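ZYRO0G01672p (Zygosaccharomyces rouxii, PDB 4U8T) binds RNA carrying N6-methyladenosine through its YTH domain, the part of the protein described here, and probably acts as a reader of methylated mRNA. Local coordinates at residues Glu37-Ser42 with Phe75-Ser80; Tyr53-Leu58 with His110-Arg115. All coordinates share one frame; numbering follows the deposited sequence.

How the interactions relate
Both contacts pack a helix on the same mixed sheet. In each, three of the four touching residues are buried, and nearby residues of the same segments bind RNA. Interaction 1 sets helix 36-45 against strand 71-77. Interaction 2 sets helix 52-63 against strand 111-123. They touch where S42 OG lies 3.7 Å from V114 CG2, and their centres are about 15 Å apart. The protein-protein chemistry differs modestly. V39 meets F75 and V77 in interaction 1, while a leucine and an asparagine share one phenylalanine ring in interaction 2. The RNA chemistry differs more. Residues 37-42 and 75-80 hold the methylated base, its sugar and a phosphate; residues 53-58 hold a guanine.

Interaction 1 of 2, residues Glu37-Ser42 with Phe75-Ser80; sequences EHVKKS and FSVNAS. With nucleotides of chain G.
V39 reaches from helix 36-45 to two residues of strand 71-77. Its CB points toward the strand and forks there. CG1, anti to the backbone N (chi1 -178°), packs 4.0 Å from F75 CD2, meeting that ring obliquely. CG2, the other branch, lies 3.9 Å from V77 CG2. No hydrogen bond joins the two segments, so the direct contact is apolar. One turn on, S42 lies near the far end of the F75 ring, with its OG bonded to I47 O and W116 NE1.

H38, N78 and A79 bind the RNA. H38 ND1 donates to N1 of the N6-methyladenosine of chain G at 2.8 Å, nearly straight at 170° and in the plane of the imidazole. N78 OD1 accepts from the O2' of the same nucleotide at 2.7 Å. Beyond it, A79 N donates to OP1 of adenosine 6 of chain G at 2.8 Å. This backbone N sits in the type II beta turn V77-S80, where S80 N and OG both bond to V77 O.

Segment 37-42 runs at 150° to strand 75-77, closer to antiparallel than to parallel. V39 also touches S33 of strand 27-33 and C84 of strand 82-94, the two strands that flank 71-77.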
loop_
_atom_site.group_PDB
_atom_site.type_symbol
_atom_site.label_atom_id
_atom_site.label_comp_id
_atom_site.label_asym_id
_atom_site.label_seq_id
_atom_site.Cartn_x
_atom_site.Cartn_y
_atom_site.Cartn_z
ATOM N N GLU A 37 0.284 -8.408 11.471
ATOM C CA GLU A 37 1.666 -8.463 11.902
ATOM C C GLU A 37 2.681 -8.322 10.758
ATOM O O GLU A 37 3.738 -7.746 10.944
ATOM C CB GLU A 37 1.918 -9.737 12.697
ATOM C CG GLU A 37 2.623 -9.428 14.020
ATOM C CD GLU A 37 1.803 -8.532 14.998
ATOM O OE1 GLU A 37 0.563 -8.645 15.064
ATOM O OE2 GLU A 37 2.389 -7.692 15.707
ATOM N N HIS A 38 2.369 -8.864 9.585
ATOM C CA HIS A 38 3.238 -8.696 8.427
ATOM C C HIS A 38 3.338 -7.228 8.036
ATOM O O HIS A 38 4.365 -6.768 7.564
ATOM C CB HIS A 38 2.747 -9.498 7.242
ATOM C CG HIS A 38 3.054 -10.951 7.324
ATOM N ND1 HIS A 38 2.952 -11.788 6.237
ATOM C CD2 HIS A 38 3.470 -11.718 8.352
ATOM C CE1 HIS A 38 3.288 -13.012 6.595
ATOM N NE2 HIS A 38 3.606 -12.995 7.874
ATOM N N VAL A 39 2.252 -6.501 8.242
ATOM C CA VAL A 39 2.215 -5.100 7.936
ATOM C C VAL A 39 3.093 -4.370 8.900
ATOM O O VAL A 39 3.819 -3.492 8.502
ATOM C CB VAL A 39 0.798 -4.538 8.003
ATOM C CG1 VAL A 39 0.782 -3.086 7.633
ATOM C CG2 VAL A 39 -0.101 -5.329 7.102
ATOM N N LYS A 40 3.038 -4.733 10.171
ATOM C CA LYS A 40 3.909 -4.127 11.164
ATOM C C LYS A 40 5.389 -4.404 10.895
ATOM O O LYS A 40 6.248 -3.552 11.119
ATOM C CB LYS A 40 3.565 -4.592 12.565
ATOM C CG LYS A 40 2.364 -3.964 13.177
ATOM C CD LYS A 40 2.479 -4.285 14.620
ATOM C CE LYS A 40 1.486 -3.622 15.512
ATOM N NZ LYS A 40 1.887 -3.890 16.916
ATOM N N LYS A 41 5.688 -5.627 10.491
ATOM C CA LYS A 41 7.027 -5.970 10.087
ATOM C C LYS A 41 7.466 -5.146 8.885
ATOM O O LYS A 41 8.625 -4.772 8.777
ATOM C CB LYS A 41 7.101 -7.464 9.780
ATOM C CG LYS A 41 6.939 -8.259 11.021
ATOM C CD LYS A 41 6.960 -9.705 10.803
ATOM C CE LYS A 41 7.042 -10.407 12.125
ATOM N NZ LYS A 41 6.666 -11.821 11.975
ATOM N N SER A 42 6.534 -4.837 7.997
ATOM C CA SER A 42 6.862 -4.001 6.867
ATOM C C SER A 42 7.250 -2.623 7.336
ATOM O O SER A 42 8.237 -2.068 6.887
ATOM C CB SER A 42 5.694 -3.930 5.897
ATOM O OG SER A 42 6.018 -3.148 4.781
ATOM N N PHE A 75 -2.295 0.113 2.120
ATOM C CA PHE A 75 -2.387 -1.141 2.852
ATOM C C PHE A 75 -3.736 -1.380 3.552
ATOM O O PHE A 75 -4.335 -0.496 4.122
ATOM C CB PHE A 75 -1.289 -1.223 3.888
ATOM C CG PHE A 75 0.037 -1.632 3.355
ATOM C CD1 PHE A 75 0.819 -0.754 2.649
ATOM C CD2 PHE A 75 0.533 -2.890 3.610
ATOM C CE1 PHE A 75 2.038 -1.131 2.195
ATOM C CE2 PHE A 75 1.745 -3.271 3.139
ATOM C CZ PHE A 75 2.503 -2.393 2.435
ATOM N N SER A 76 -4.175 -2.621 3.531
ATOM C CA SER A 76 -5.416 -3.015 4.151
ATOM C C SER A 76 -5.343 -4.454 4.598
ATOM O O SER A 76 -5.053 -5.327 3.800
ATOM C CB SER A 76 -6.553 -2.841 3.163
ATOM O OG SER A 76 -7.699 -3.518 3.580
ATOM N N VAL A 77 -5.622 -4.730 5.861
ATOM C CA VAL A 77 -5.589 -6.113 6.319
ATOM C C VAL A 77 -6.901 -6.822 5.959
ATOM O O VAL A 77 -7.961 -6.233 6.036
ATOM C CB VAL A 77 -5.288 -6.179 7.818
ATOM C CG1 VAL A 77 -5.335 -7.569 8.304
ATOM C CG2 VAL A 77 -3.917 -5.620 8.072
ATOM N N ASN A 78 -6.817 -8.072 5.513
ATOM C CA ASN A 78 -8.018 -8.829 5.158
ATOM C C ASN A 78 -9.039 -8.869 6.254
ATOM O O ASN A 78 -8.704 -9.169 7.385
ATOM C CB ASN A 78 -7.691 -10.268 4.775
ATOM C CG ASN A 78 -7.015 -10.390 3.426
ATOM O OD1 ASN A 78 -6.658 -11.473 3.021
ATOM N ND2 ASN A 78 -6.805 -9.283 2.758
ATOM N N ALA A 79 -10.287 -8.587 5.904
ATOM C CA ALA A 79 -11.421 -8.637 6.840
ATOM C C ALA A 79 -11.311 -7.679 8.018
ATOM O O ALA A 79 -12.028 -7.822 8.991
ATOM C CB ALA A 79 -11.604 -10.044 7.362
ATOM N N SER A 80 -10.424 -6.700 7.919
ATOM C CA SER A 80 -10.232 -5.725 8.984
ATOM C C SER A 80 -11.191 -4.540 8.932
ATOM O O SER A 80 -11.226 -3.749 9.861
ATOM C CB SER A 80 -8.802 -5.222 8.980
ATOM O OG SER A 80 -8.541 -4.448 7.843
ATOM C C2 6MZ G 4 0.728 -11.683 4.141
ATOM C C4 6MZ G 4 -0.211 -11.388 2.025
ATOM C C5 6MZ G 4 1.025 -10.781 1.568
ATOM O O1P 6MZ G 4 -2.759 -17.148 -2.648
ATOM O O2P 6MZ G 4 -5.222 -16.559 -2.690
ATOM N N9 6MZ G 4 -1.037 -11.370 0.984
ATOM N N3 6MZ G 4 -0.290 -11.802 3.305
ATOM N N1 6MZ G 4 1.886 -11.153 3.782
ATOM C C6 6MZ G 4 2.112 -10.685 2.548
ATOM N N6 6MZ G 4 3.294 -10.149 2.215
ATOM C C9 6MZ G 4 4.380 -10.186 3.157
ATOM N N7 6MZ G 4 0.837 -10.455 0.282
ATOM C C8 6MZ G 4 -0.405 -10.833 -0.055
ATOM O "O5'" 6MZ G 4 -3.481 -15.085 -1.647
ATOM C "C5'" 6MZ G 4 -3.706 -13.699 -1.823
ATOM C "C4'" 6MZ G 4 -3.758 -12.999 -0.503
ATOM O "O4'" 6MZ G 4 -2.443 -12.935 0.040
ATOM C "C1'" 6MZ G 4 -2.393 -11.919 0.986
ATOM C "C2'" 6MZ G 4 -3.466 -10.903 0.637
ATOM O "O2'" 6MZ G 4 -4.334 -10.807 1.747
ATOM C "C3'" 6MZ G 4 -4.208 -11.552 -0.533
ATOM O "O3'" 6MZ G 4 -5.601 -11.442 -0.378
ATOM P P 6MZ G 4 -3.809 -16.128 -2.787
ATOM P P A G 6 -11.569 -8.248 2.468
ATOM O OP1 A G 6 -10.858 -7.395 3.389
ATOM O OP2 A G 6 -11.789 -9.649 2.819
ATOM O "O5'" A G 6 -12.989 -7.602 2.211
ATOM C "C5'" A G 6 -13.127 -6.245 1.866
ATOM C "C4'" A G 6 -14.530 -5.925 1.434
ATOM O "O4'" A G 6 -14.935 -6.777 0.347
ATOM C "C3'" A G 6 -15.625 -6.092 2.466
ATOM O "O3'" A G 6 -15.707 -4.952 3.275
ATOM C "C2'" A G 6 -16.856 -6.253 1.617
ATOM O "O2'" A G 6 -17.251 -4.977 1.158
ATOM C "C1'" A G 6 -16.309 -7.036 0.433
ATOM N N9 A G 6 -16.464 -8.481 0.596
ATOM C C8 A G 6 -15.452 -9.355 0.815
ATOM N N7 A G 6 -15.840 -10.593 0.898
ATOM C C5 A G 6 -17.206 -10.523 0.708
ATOM C C6 A G 6 -18.195 -11.512 0.679
ATOM N N6 A G 6 -17.930 -12.802 0.873
ATOM N N1 A G 6 -19.466 -11.118 0.478
ATOM C C2 A G 6 -19.707 -9.815 0.295
ATOM N N3 A G 6 -18.860 -8.791 0.293
ATOM C C4 A G 6 -17.606 -9.222 0.501
ATOM P P C G 5 -6.525 -10.981 -1.575
ATOM O OP1 C G 5 -7.449 -12.068 -1.903
ATOM O OP2 C G 5 -5.634 -10.457 -2.590
ATOM O "O5'" C G 5 -7.348 -9.775 -0.982
ATOM C "C5'" C G 5 -8.499 -9.977 -0.188
ATOM C "C4'" C G 5 -9.636 -9.166 -0.719
ATOM O "O4'" C G 5 -10.022 -9.668 -1.997
ATOM C "C3'" C G 5 -10.924 -9.128 0.074
ATOM O "O3'" C G 5 -10.835 -8.128 1.066
ATOM C "C2'" C G 5 -11.985 -8.809 -0.983
ATOM O "O2'" C G 5 -12.228 -7.419 -1.053
ATOM C "C1'" C G 5 -11.313 -9.245 -2.288
ATOM N N1 C G 5 -11.992 -10.293 -3.056
ATOM C C2 C G 5 -12.128 -9.961 -4.398
ATOM O O2 C G 5 -11.705 -8.865 -4.781
ATOM N N3 C G 5 -12.692 -10.822 -5.255
ATOM C C4 C G 5 -13.103 -11.976 -4.795
ATOM N N4 C G 5 -13.665 -12.772 -5.687
ATOM C C5 C G 5 -12.975 -12.341 -3.423
ATOM C C6 C G 5 -12.411 -11.480 -2.567
#

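Interaction 2 of 2, residues Tyr53-Leu58 with His110-Arg115; sequences YGNKRL and HAFKVR. With nucleotides of chain G.
R57 NH2 donates to O6 of G3 of chain G at 2.8 Å. R57 NH1 donates to N7 of the same base at 3.0 Å, almost straight at 170°. The guanidinium thus grips the Hoogsteen edge of the guanine with two bonds. The arginine chain bends at chi3 (-66°) to bring it there. NH1 has a second partner in T146 OG1, which helps fix the rotation of the group.

Y53, one helical turn earlier, lies over the base. G3 N1 sits above one face of the phenol ring, offset toward its rim. Y53 CB comes within 3.3 Å of G3 C5, and CD2 within 3.5 Å of G3 N3. Without the ring, as with an alanine here, this face of the guanine would probably lose its stacking partner, and the base, still held at its edge by R57, would be freer to tilt.

Another side of the helix faces strand 111-123. L58 CD1 packs 3.5 Å from F112 CZ, the two side chains crossing at about a right angle. N55 OD1 meets the edge of the same ring, 3.8 Å from F112 CE2, with the amide and ring planes 74° apart. Its hydrogen bond is from S50 N. F112 also touches M89 of the adjoining strand 82-94 and L73 of strand 71-77, one strand further. L58 touches F29 and I31.

Helix 52-63 therefore has a largely apolar side, with the N55 amide at the ring edge, and a side that reads RNA. The arginine pair matches two acceptors, N7 and O6. Adenine carries an amino group in place of O6, so this geometry is consistent with selection of guanine just before the methylated adenosine.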
loop_
_atom_site.group_PDB
_atom_site.type_symbol
_atom_site.label_atom_id
_atom_site.label_comp_id
_atom_site.label_asym_id
_atom_site.label_seq_id
_atom_site.Cartn_x
_atom_site.Cartn_y
_atom_site.Cartn_z
ATOM N N TYR A 53 2.585 -13.549 -8.626
ATOM C CA TYR A 53 2.018 -12.714 -9.680
ATOM C C TYR A 53 1.932 -11.243 -9.289
ATOM O O TYR A 53 2.139 -10.362 -10.110
ATOM C CB TYR A 53 0.634 -13.202 -10.021
ATOM C CG TYR A 53 0.572 -14.474 -10.779
ATOM C CD1 TYR A 53 0.995 -14.544 -12.093
ATOM C CD2 TYR A 53 0.077 -15.617 -10.192
ATOM C CE1 TYR A 53 0.912 -15.707 -12.800
ATOM C CE2 TYR A 53 -0.007 -16.787 -10.889
ATOM C CZ TYR A 53 0.411 -16.827 -12.195
ATOM O OH TYR A 53 0.333 -17.999 -12.889
ATOM N N GLY A 54 1.619 -11.003 -8.026
ATOM C CA GLY A 54 1.560 -9.677 -7.458
ATOM C C GLY A 54 2.858 -8.930 -7.503
ATOM O O GLY A 54 2.875 -7.753 -7.800
ATOM N N ASN A 55 3.942 -9.617 -7.175
ATOM C CA ASN A 55 5.271 -9.060 -7.324
ATOM C C ASN A 55 5.613 -8.725 -8.741
ATOM O O ASN A 55 6.198 -7.701 -8.992
ATOM C CB ASN A 55 6.328 -10.014 -6.794
ATOM C CG ASN A 55 6.500 -9.909 -5.330
ATOM O OD1 ASN A 55 6.052 -8.960 -4.725
ATOM N ND2 ASN A 55 7.158 -10.865 -4.748
ATOM N N LYS A 56 5.235 -9.592 -9.667
ATOM C CA LYS A 56 5.535 -9.391 -11.074
ATOM C C LYS A 56 4.843 -8.128 -11.565
ATOM O O LYS A 56 5.419 -7.340 -12.309
ATOM C CB LYS A 56 5.105 -10.618 -11.883
ATOM C CG LYS A 56 5.364 -10.533 -13.388
ATOM C CD LYS A 56 5.359 -11.906 -14.038
ATOM C CE LYS A 56 4.500 -11.957 -15.291
ATOM N NZ LYS A 56 4.996 -11.049 -16.346
ATOM N N ARG A 57 3.622 -7.922 -11.086
ATOM C CA ARG A 57 2.830 -6.782 -11.457
ATOM C C ARG A 57 3.442 -5.480 -10.930
ATOM O O ARG A 57 3.570 -4.501 -11.660
ATOM C CB ARG A 57 1.401 -6.976 -10.948
ATOM C CG ARG A 57 0.447 -5.878 -11.304
ATOM C CD ARG A 57 -0.975 -6.223 -10.989
ATOM N NE ARG A 57 -1.474 -7.317 -11.804
ATOM C CZ ARG A 57 -1.674 -8.548 -11.365
ATOM N NH1 ARG A 57 -1.424 -8.850 -10.108
ATOM N NH2 ARG A 57 -2.121 -9.475 -12.188
ATOM N N LEU A 58 3.833 -5.482 -9.670
ATOM C CA LEU A 58 4.431 -4.323 -9.048
ATOM C C LEU A 58 5.809 -4.037 -9.609
ATOM O O LEU A 58 6.190 -2.898 -9.791
ATOM C CB LEU A 58 4.515 -4.520 -7.535
ATOM C CG LEU A 58 3.235 -4.633 -6.708
ATOM C CD1 LEU A 58 3.575 -4.910 -5.272
ATOM C CD2 LEU A 58 2.398 -3.394 -6.812
ATOM N N HIS A 110 11.059 -13.180 -2.241
ATOM C CA HIS A 110 11.662 -11.937 -2.681
ATOM C C HIS A 110 10.912 -10.783 -2.079
ATOM O O HIS A 110 9.791 -10.946 -1.664
ATOM C CB HIS A 110 11.664 -11.861 -4.198
ATOM C CG HIS A 110 12.121 -13.121 -4.855
ATOM N ND1 HIS A 110 13.383 -13.637 -4.672
ATOM C CD2 HIS A 110 11.479 -13.981 -5.673
ATOM C CE1 HIS A 110 13.502 -14.758 -5.358
ATOM N NE2 HIS A 110 12.360 -14.989 -5.973
ATOM N N ALA A 111 11.512 -9.609 -2.053
ATOM C CA ALA A 111 10.830 -8.453 -1.522
ATOM C C ALA A 111 11.422 -7.224 -2.096
ATOM O O ALA A 111 12.467 -7.270 -2.678
ATOM C CB ALA A 111 10.925 -8.414 -0.019
ATOM N N PHE A 112 10.776 -6.097 -1.874
ATOM C CA PHE A 112 11.323 -4.835 -2.318
ATOM C C PHE A 112 11.272 -3.829 -1.190
ATOM O O PHE A 112 10.514 -3.990 -0.269
ATOM C CB PHE A 112 10.559 -4.314 -3.533
ATOM C CG PHE A 112 9.065 -4.353 -3.387
ATOM C CD1 PHE A 112 8.397 -3.321 -2.762
ATOM C CD2 PHE A 112 8.331 -5.408 -3.893
ATOM C CE1 PHE A 112 7.052 -3.344 -2.634
ATOM C CE2 PHE A 112 6.976 -5.439 -3.766
ATOM C CZ PHE A 112 6.336 -4.403 -3.140
ATOM N N LYS A 113 12.069 -2.781 -1.283
ATOM C CA LYS A 113 12.105 -1.768 -0.247
ATOM C C LYS A 113 10.913 -0.873 -0.336
ATOM O O LYS A 113 10.464 -0.519 -1.418
ATOM C CB LYS A 113 13.387 -0.935 -0.332
ATOM C CG LYS A 113 14.617 -1.711 0.038
ATOM C CD LYS A 113 15.868 -0.905 -0.059
ATOM C CE LYS A 113 17.016 -1.716 0.529
ATOM N NZ LYS A 113 18.347 -1.048 0.495
ATOM N N VAL A 114 10.412 -0.492 0.826
ATOM C CA VAL A 114 9.304 0.449 0.923
ATOM C C VAL A 114 9.635 1.544 1.913
ATOM O O VAL A 114 10.411 1.358 2.825
ATOM C CB VAL A 114 7.966 -0.231 1.355
ATOM C CG1 VAL A 114 7.450 -1.143 0.290
ATOM C CG2 VAL A 114 8.120 -0.965 2.645
ATOM N N ARG A 115 9.105 2.720 1.671
ATOM C CA ARG A 115 9.229 3.824 2.599
ATOM C C ARG A 115 7.852 4.224 3.134
ATOM O O ARG A 115 6.982 4.612 2.378
ATOM C CB ARG A 115 10.005 4.944 1.916
ATOM C CG ARG A 115 11.487 4.797 2.231
ATOM C CD ARG A 115 12.463 5.416 1.244
ATOM N NE ARG A 115 12.059 6.720 0.737
ATOM C CZ ARG A 115 12.632 7.312 -0.307
ATOM N NH1 ARG A 115 12.188 8.493 -0.724
ATOM N NH2 ARG A 115 13.666 6.733 -0.914
ATOM P P G G 3 -3.323 -19.526 -7.562
ATOM O OP1 G G 3 -3.852 -20.553 -6.668
ATOM O OP2 G G 3 -4.144 -18.895 -8.597
ATOM O "O5'" G G 3 -2.882 -18.415 -6.541
ATOM C "C5'" G G 3 -2.070 -17.333 -6.931
ATOM C "C4'" G G 3 -2.108 -16.245 -5.891
ATOM O "O4'" G G 3 -1.613 -15.039 -6.514
ATOM C "C3'" G G 3 -3.516 -15.915 -5.411
ATOM O "O3'" G G 3 -3.444 -15.340 -4.122
ATOM C "C2'" G G 3 -3.944 -14.842 -6.381
ATOM O "O2'" G G 3 -4.963 -14.004 -5.906
ATOM C "C1'" G G 3 -2.644 -14.075 -6.564
ATOM N N9 G G 3 -2.578 -13.350 -7.833
ATOM C C8 G G 3 -2.220 -12.045 -7.989
ATOM N N7 G G 3 -2.237 -11.644 -9.213
ATOM C C5 G G 3 -2.639 -12.771 -9.914
ATOM C C6 G G 3 -2.850 -12.966 -11.288
ATOM O O6 G G 3 -2.714 -12.170 -12.195
ATOM N N1 G G 3 -3.251 -14.254 -11.561
ATOM C C2 G G 3 -3.432 -15.238 -10.639
ATOM N N2 G G 3 -3.829 -16.429 -11.066
ATOM N N3 G G 3 -3.238 -15.069 -9.374
ATOM C C4 G G 3 -2.843 -13.831 -9.077
#